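Local coordinates for arginine kinase (PDB 6VVG), which acts as the granulovirus protein kinase PK-1, probably a serine/threonine kinase, whose activity relies on a side-to-side dimer centred on the regulatory alpha C helix, at the interface of chains A and B. Coordinates in Å, arbitrary orientation; residue numbers count along the deposited sequence, not the author numbering. Chains: chain A/B, Arginine kinase.

Contact 1: the interface of chains A and B. Residues chain A 135-137, 166-169; chain B 135-137, 166-169.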
# COMPACT_ATOMS: atom_id res chain seq x y z
N ASN A 135 -1.72 -4.13 -9.48
CA ASN A 135 -1.80 -4.15 -8.03
C ASN A 135 -2.77 -3.12 -7.47
O ASN A 135 -2.89 -2.99 -6.25
CB ASN A 135 -0.41 -3.91 -7.43
CG ASN A 135 0.63 -4.89 -7.94
OD1 ASN A 135 0.63 -6.06 -7.55
ND2 ASN A 135 1.52 -4.43 -8.81
N ASN A 136 -3.49 -2.40 -8.34
CA ASN A 136 -4.37 -1.31 -7.94
C ASN A 136 -3.59 -0.22 -7.21
O ASN A 136 -4.05 0.36 -6.22
CB ASN A 136 -5.54 -1.82 -7.09
CG ASN A 136 -6.70 -2.32 -7.95
OD1 ASN A 136 -6.61 -2.32 -9.18
ND2 ASN A 136 -7.78 -2.74 -7.31
N ILE A 137 -2.40 0.07 -7.72
CA ILE A 137 -1.57 1.17 -7.26
C ILE A 137 -1.23 2.03 -8.47
O ILE A 137 -0.97 1.50 -9.56
CB ILE A 137 -0.28 0.66 -6.57
CG1 ILE A 137 -0.64 -0.16 -5.33
CG2 ILE A 137 0.63 1.82 -6.21
CD1 ILE A 137 0.55 -0.82 -4.66
N ILE A 166 -3.04 4.27 -3.64
CA ILE A 166 -3.95 3.15 -3.87
C ILE A 166 -5.12 3.63 -4.71
O ILE A 166 -5.71 4.69 -4.44
CB ILE A 166 -4.44 2.56 -2.54
CG1 ILE A 166 -3.29 1.89 -1.78
CG2 ILE A 166 -5.56 1.57 -2.78
CD1 ILE A 166 -3.68 1.37 -0.40
N VAL A 167 -5.48 2.85 -5.73
CA VAL A 167 -6.59 3.21 -6.60
C VAL A 167 -7.86 3.33 -5.78
O VAL A 167 -8.18 2.46 -4.95
CB VAL A 167 -6.75 2.16 -7.71
CG1 VAL A 167 -8.05 2.38 -8.48
CG2 VAL A 167 -5.55 2.18 -8.64
N GLY A 168 -8.60 4.42 -5.99
CA GLY A 168 -9.90 4.60 -5.39
C GLY A 168 -9.94 5.50 -4.17
O GLY A 168 -11.03 5.86 -3.72
N THR A 169 -8.79 5.87 -3.62
CA THR A 169 -8.75 6.70 -2.43
C THR A 169 -8.89 8.18 -2.80
O THR A 169 -8.62 8.57 -3.94
CB THR A 169 -7.45 6.48 -1.67
OG1 THR A 169 -6.33 6.75 -2.53
CG2 THR A 169 -7.37 5.04 -1.17
N ASN B 135 -8.68 3.80 3.20
CA ASN B 135 -7.50 3.62 2.37
C ASN B 135 -7.69 2.53 1.32
O ASN B 135 -6.73 2.17 0.64
CB ASN B 135 -6.30 3.27 3.25
CG ASN B 135 -6.08 4.28 4.37
OD1 ASN B 135 -5.48 5.33 4.16
ND2 ASN B 135 -6.58 3.96 5.56
N ASN B 136 -8.91 2.02 1.16
CA ASN B 136 -9.20 0.91 0.26
C ASN B 136 -8.32 -0.30 0.57
O ASN B 136 -7.84 -1.01 -0.32
CB ASN B 136 -9.05 1.34 -1.20
CG ASN B 136 -10.38 1.74 -1.82
OD1 ASN B 136 -11.42 1.73 -1.16
ND2 ASN B 136 -10.36 2.12 -3.09
N ILE B 137 -8.12 -0.54 1.86
CA ILE B 137 -7.44 -1.74 2.35
C ILE B 137 -8.43 -2.52 3.20
O ILE B 137 -9.20 -1.94 3.98
CB ILE B 137 -6.18 -1.39 3.16
CG1 ILE B 137 -5.17 -0.66 2.27
CG2 ILE B 137 -5.57 -2.66 3.74
CD1 ILE B 137 -3.96 -0.13 3.02
N ILE B 166 -5.64 -4.95 -1.01
CA ILE B 166 -6.22 -3.75 -1.59
C ILE B 166 -7.54 -4.11 -2.25
O ILE B 166 -7.66 -5.15 -2.92
CB ILE B 166 -5.25 -3.10 -2.60
CG1 ILE B 166 -3.98 -2.65 -1.89
CG2 ILE B 166 -5.92 -1.93 -3.30
CD1 ILE B 166 -2.96 -1.98 -2.78
N VAL B 167 -8.54 -3.25 -2.06
CA VAL B 167 -9.85 -3.49 -2.64
C VAL B 167 -9.73 -3.61 -4.15
O VAL B 167 -9.01 -2.84 -4.80
CB VAL B 167 -10.83 -2.37 -2.24
CG1 VAL B 167 -12.15 -2.53 -2.98
CG2 VAL B 167 -11.03 -2.36 -0.73
N GLY B 168 -10.44 -4.58 -4.72
CA GLY B 168 -10.50 -4.74 -6.16
C GLY B 168 -9.49 -5.69 -6.75
O GLY B 168 -9.57 -5.98 -7.95
N THR B 169 -8.54 -6.18 -5.97
CA THR B 169 -7.60 -7.17 -6.46
C THR B 169 -8.21 -8.57 -6.38
O THR B 169 -9.04 -8.84 -5.51
CB THR B 169 -6.30 -7.13 -5.66
OG1 THR B 169 -6.59 -7.28 -4.27
CG2 THR B 169 -5.57 -5.81 -5.89
O HOH W 1 -8.59 -0.29 -5.30
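A:Asn136 and B:Asn136 reach across the interface, one on each side of the two-fold axis, and each carboxamide NH2 donates to the main-chain carbonyl of the opposite Val167. ND2 of A:Asn136 lies 2.8 Å from O of B:Val167, with an angle of 143° at the hydrogen; the twin from B:Asn136 ND2 to A:Val167 O is 2.9 Å long and straighter, at 161°. In both bonds the acceptor lies in the plane of the carboxamide, and the donor comes in along a carbonyl lone pair. A water bridges the same two carbonyls, 2.6 Å from B:Val167 O, so each oxygen is gripped by an amide and the shared water.

Beside this polar pair, A:Ile166 and B:Ile166 meet tip to tip, their CG2 methyls 3.6 Å apart on the axis. The other branch of each, anti to the carbonyl carbon and extended, sends its end methyl crosswise against the partner's Ile137: CD1 of A:Ile166 sits 3.7 Å from CG1 of B:Ile137. A:Thr169 adds its CG2 methyl alongside the main chain of B:Asn135.

Backbone shape does the positioning. Asn136 takes a left-handed conformation (phi 60° in chain A), which, with CG beside the backbone N, appears to point the carboxamide at the partner. On the receiving side, Thr169 has OG1 in the crowded position between N and C, from where it donates to O of Ile166, 2.9 Å in A and 2.7 Å in B, tying down the turn that presents the Val167 carbonyl. The patch joins the loop leading to the catalytic segment of each kinase to the start of the other's activation segment, which may steady both in the dimer.

Contact 2: the interface of chains A and B. Residues chain A 56, 58-59, 61-62, 79, 81; chain B 56, 58-59, 61-62, 65, 79, 81.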
# COMPACT_ATOMS: atom_id res chain seq x y z
N PHE A 56 7.03 9.88 5.55
CA PHE A 56 7.15 8.75 4.64
C PHE A 56 5.79 8.30 4.12
O PHE A 56 4.83 8.18 4.89
CB PHE A 56 7.84 7.58 5.34
CG PHE A 56 8.26 6.49 4.41
CD1 PHE A 56 9.21 6.74 3.43
CD2 PHE A 56 7.72 5.22 4.50
CE1 PHE A 56 9.60 5.74 2.56
CE2 PHE A 56 8.11 4.22 3.63
CZ PHE A 56 9.06 4.48 2.66
N SER A 58 4.16 5.15 3.01
CA SER A 58 4.47 3.73 3.17
C SER A 58 4.33 2.97 1.86
O SER A 58 4.99 1.94 1.67
CB SER A 58 3.57 3.12 4.25
OG SER A 58 2.22 3.09 3.83
N LEU A 59 3.48 3.45 0.95
CA LEU A 59 3.30 2.75 -0.32
C LEU A 59 4.57 2.74 -1.16
O LEU A 59 4.70 1.89 -2.06
CB LEU A 59 2.17 3.40 -1.11
CG LEU A 59 1.39 2.49 -2.07
CD1 LEU A 59 0.61 1.45 -1.29
CD2 LEU A 59 0.47 3.30 -2.96
N PHE A 61 7.40 1.75 -0.25
CA PHE A 61 8.00 0.44 -0.01
C PHE A 61 7.33 -0.63 -0.87
O PHE A 61 8.01 -1.45 -1.50
CB PHE A 61 7.88 0.09 1.48
CG PHE A 61 8.37 -1.29 1.82
CD1 PHE A 61 9.71 -1.61 1.73
CD2 PHE A 61 7.47 -2.26 2.24
CE1 PHE A 61 10.16 -2.88 2.05
CE2 PHE A 61 7.91 -3.54 2.56
CZ PHE A 61 9.26 -3.85 2.46
N ASP A 62 6.00 -0.62 -0.93
CA ASP A 62 5.28 -1.65 -1.68
C ASP A 62 5.67 -1.65 -3.15
O ASP A 62 5.84 -2.72 -3.75
CB ASP A 62 3.77 -1.44 -1.55
CG ASP A 62 3.31 -1.44 -0.11
OD1 ASP A 62 3.77 -0.57 0.66
OD2 ASP A 62 2.48 -2.30 0.26
N PHE A 79 15.97 -1.29 3.74
CA PHE A 79 15.02 -0.24 4.10
C PHE A 79 14.85 -0.28 5.61
O PHE A 79 14.55 -1.33 6.18
CB PHE A 79 13.69 -0.44 3.37
CG PHE A 79 12.59 0.45 3.88
CD1 PHE A 79 12.74 1.83 3.93
CD2 PHE A 79 11.39 -0.11 4.29
CE1 PHE A 79 11.71 2.63 4.40
CE2 PHE A 79 10.36 0.69 4.76
CZ PHE A 79 10.52 2.05 4.81
N PHE A 81 12.81 1.92 8.47
CA PHE A 81 11.86 2.96 8.85
C PHE A 81 11.95 3.19 10.35
O PHE A 81 12.02 2.23 11.12
CB PHE A 81 10.43 2.58 8.46
CG PHE A 81 9.38 3.34 9.21
CD1 PHE A 81 8.93 4.57 8.75
CD2 PHE A 81 8.83 2.82 10.36
CE1 PHE A 81 7.96 5.27 9.45
CE2 PHE A 81 7.86 3.51 11.06
CZ PHE A 81 7.42 4.73 10.60
N PHE B 56 7.02 -11.81 2.98
CA PHE B 56 6.42 -10.68 3.68
C PHE B 56 5.41 -9.98 2.78
O PHE B 56 5.74 -9.60 1.65
CB PHE B 56 7.52 -9.72 4.13
CG PHE B 56 7.02 -8.48 4.81
CD1 PHE B 56 6.39 -8.54 6.04
CD2 PHE B 56 7.20 -7.24 4.22
CE1 PHE B 56 5.94 -7.40 6.67
CE2 PHE B 56 6.75 -6.09 4.84
CZ PHE B 56 6.12 -6.17 6.06
N SER B 58 3.91 -6.83 1.84
CA SER B 58 4.32 -5.45 2.03
C SER B 58 3.23 -4.61 2.68
O SER B 58 3.53 -3.70 3.46
CB SER B 58 4.72 -4.83 0.69
OG SER B 58 5.91 -5.40 0.19
N LEU B 59 1.97 -4.91 2.38
CA LEU B 59 0.87 -4.10 2.90
C LEU B 59 0.75 -4.19 4.42
O LEU B 59 0.13 -3.31 5.03
CB LEU B 59 -0.44 -4.51 2.25
CG LEU B 59 -1.52 -3.42 2.16
CD1 LEU B 59 -1.09 -2.31 1.21
CD2 LEU B 59 -2.86 -4.02 1.73
N PHE B 61 3.08 -3.58 6.45
CA PHE B 61 3.73 -2.34 6.86
C PHE B 61 2.80 -1.15 6.68
O PHE B 61 2.69 -0.30 7.58
CB PHE B 61 5.02 -2.18 6.05
CG PHE B 61 5.71 -0.87 6.24
CD1 PHE B 61 6.28 -0.54 7.46
CD2 PHE B 61 5.80 0.03 5.19
CE1 PHE B 61 6.92 0.67 7.63
CE2 PHE B 61 6.44 1.24 5.36
CZ PHE B 61 7.00 1.56 6.58
N ASP B 62 2.08 -1.10 5.56
CA ASP B 62 1.24 0.06 5.29
C ASP B 62 0.12 0.21 6.32
O ASP B 62 -0.16 1.33 6.78
CB ASP B 62 0.64 -0.04 3.89
CG ASP B 62 1.70 0.02 2.81
OD1 ASP B 62 2.55 -0.89 2.76
OD2 ASP B 62 1.68 0.98 2.01
N ILE B 65 1.38 1.89 9.35
CA ILE B 65 1.70 3.31 9.19
C ILE B 65 0.43 4.11 8.97
O ILE B 65 0.21 5.15 9.61
CB ILE B 65 2.69 3.50 8.03
CG1 ILE B 65 3.97 2.69 8.27
CG2 ILE B 65 3.00 4.98 7.83
CD1 ILE B 65 4.69 3.03 9.55
N PHE B 79 10.94 -0.63 11.34
CA PHE B 79 10.78 -1.69 10.36
C PHE B 79 12.08 -1.79 9.58
O PHE B 79 12.56 -0.78 9.06
CB PHE B 79 9.59 -1.43 9.43
CG PHE B 79 9.49 -2.39 8.28
CD1 PHE B 79 9.47 -3.76 8.50
CD2 PHE B 79 9.41 -1.92 6.98
CE1 PHE B 79 9.38 -4.64 7.43
CE2 PHE B 79 9.32 -2.80 5.91
CZ PHE B 79 9.30 -4.16 6.14
N PHE B 81 13.88 -3.97 6.49
CA PHE B 81 13.73 -4.90 5.39
C PHE B 81 15.09 -5.20 4.78
O PHE B 81 15.91 -4.30 4.57
CB PHE B 81 12.80 -4.36 4.31
CG PHE B 81 12.78 -5.19 3.05
CD1 PHE B 81 11.95 -6.29 2.94
CD2 PHE B 81 13.61 -4.88 1.99
CE1 PHE B 81 11.93 -7.06 1.79
CE2 PHE B 81 13.60 -5.64 0.84
CZ PHE B 81 12.76 -6.73 0.74
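Helix 59-66 of chain A, the regulatory alpha C helix, packs against its counterpart 58-66 of chain B, while strand 76-82 of each N-lobe pairs antiparallel with its twin. Phe79 and Phe81 exchange main-chain bonds: N of B:Phe81 donates to O of A:Phe79 at 2.7 Å, nearly straight, and N of A:Phe79 returns to O of B:Phe81 at 3.1 Å, on a lone pair.

Where the two helices run antiparallel past each other, A:Asp62 and B:Asp62 meet tip to tip with carboxylate planes turned 74° apart. Their OD1 atoms stand 2.5 Å apart, a separation that would be repulsive between two charged groups and suggests a proton shared between them. A:Ser58, with OG in the crowded position (chi1 67°), donates to OD2 of B:Asp62 at 2.8 Å from above the carboxylate plane. B:Ser58 is rotated differently (chi1 -69°) and lays OG near the rim of A:Phe61. Each carboxylate faces the other helix's N-terminal end, which may stabilise its charge.

Phe61, CG anti to the backbone N, is wedged into an aromatic cluster. B:Phe79, almost perpendicular, turns its CE2 edge onto the rim of one face of A:Phe61, 3.6 Å from CZ. CD1 of B:Ile65 sits over the face of A:Phe81 at its far end, 3.4 Å from CZ. Together these contacts build the side-to-side dimer on which kinase activity relies, likely by fixing the placement of alpha C.

Contact 1 and contact 2 lie about 16 Å apart, measured between the centres of their C-alpha atoms, and share no residue. Both belong to one two-fold interface: contact 2 joins the N-lobes through the alpha C helix and strand 76-82, and contact 1 joins the segments around strands 137-138 and 165-166. Within each chain, alpha C and the segment following Asp160 flank the nucleotide site, so the dimer may hold both elements at once. The larger, aromatic surface of contact 2 and the smaller, polar-capped one of contact 1 would together limit rocking of one kinase against the other.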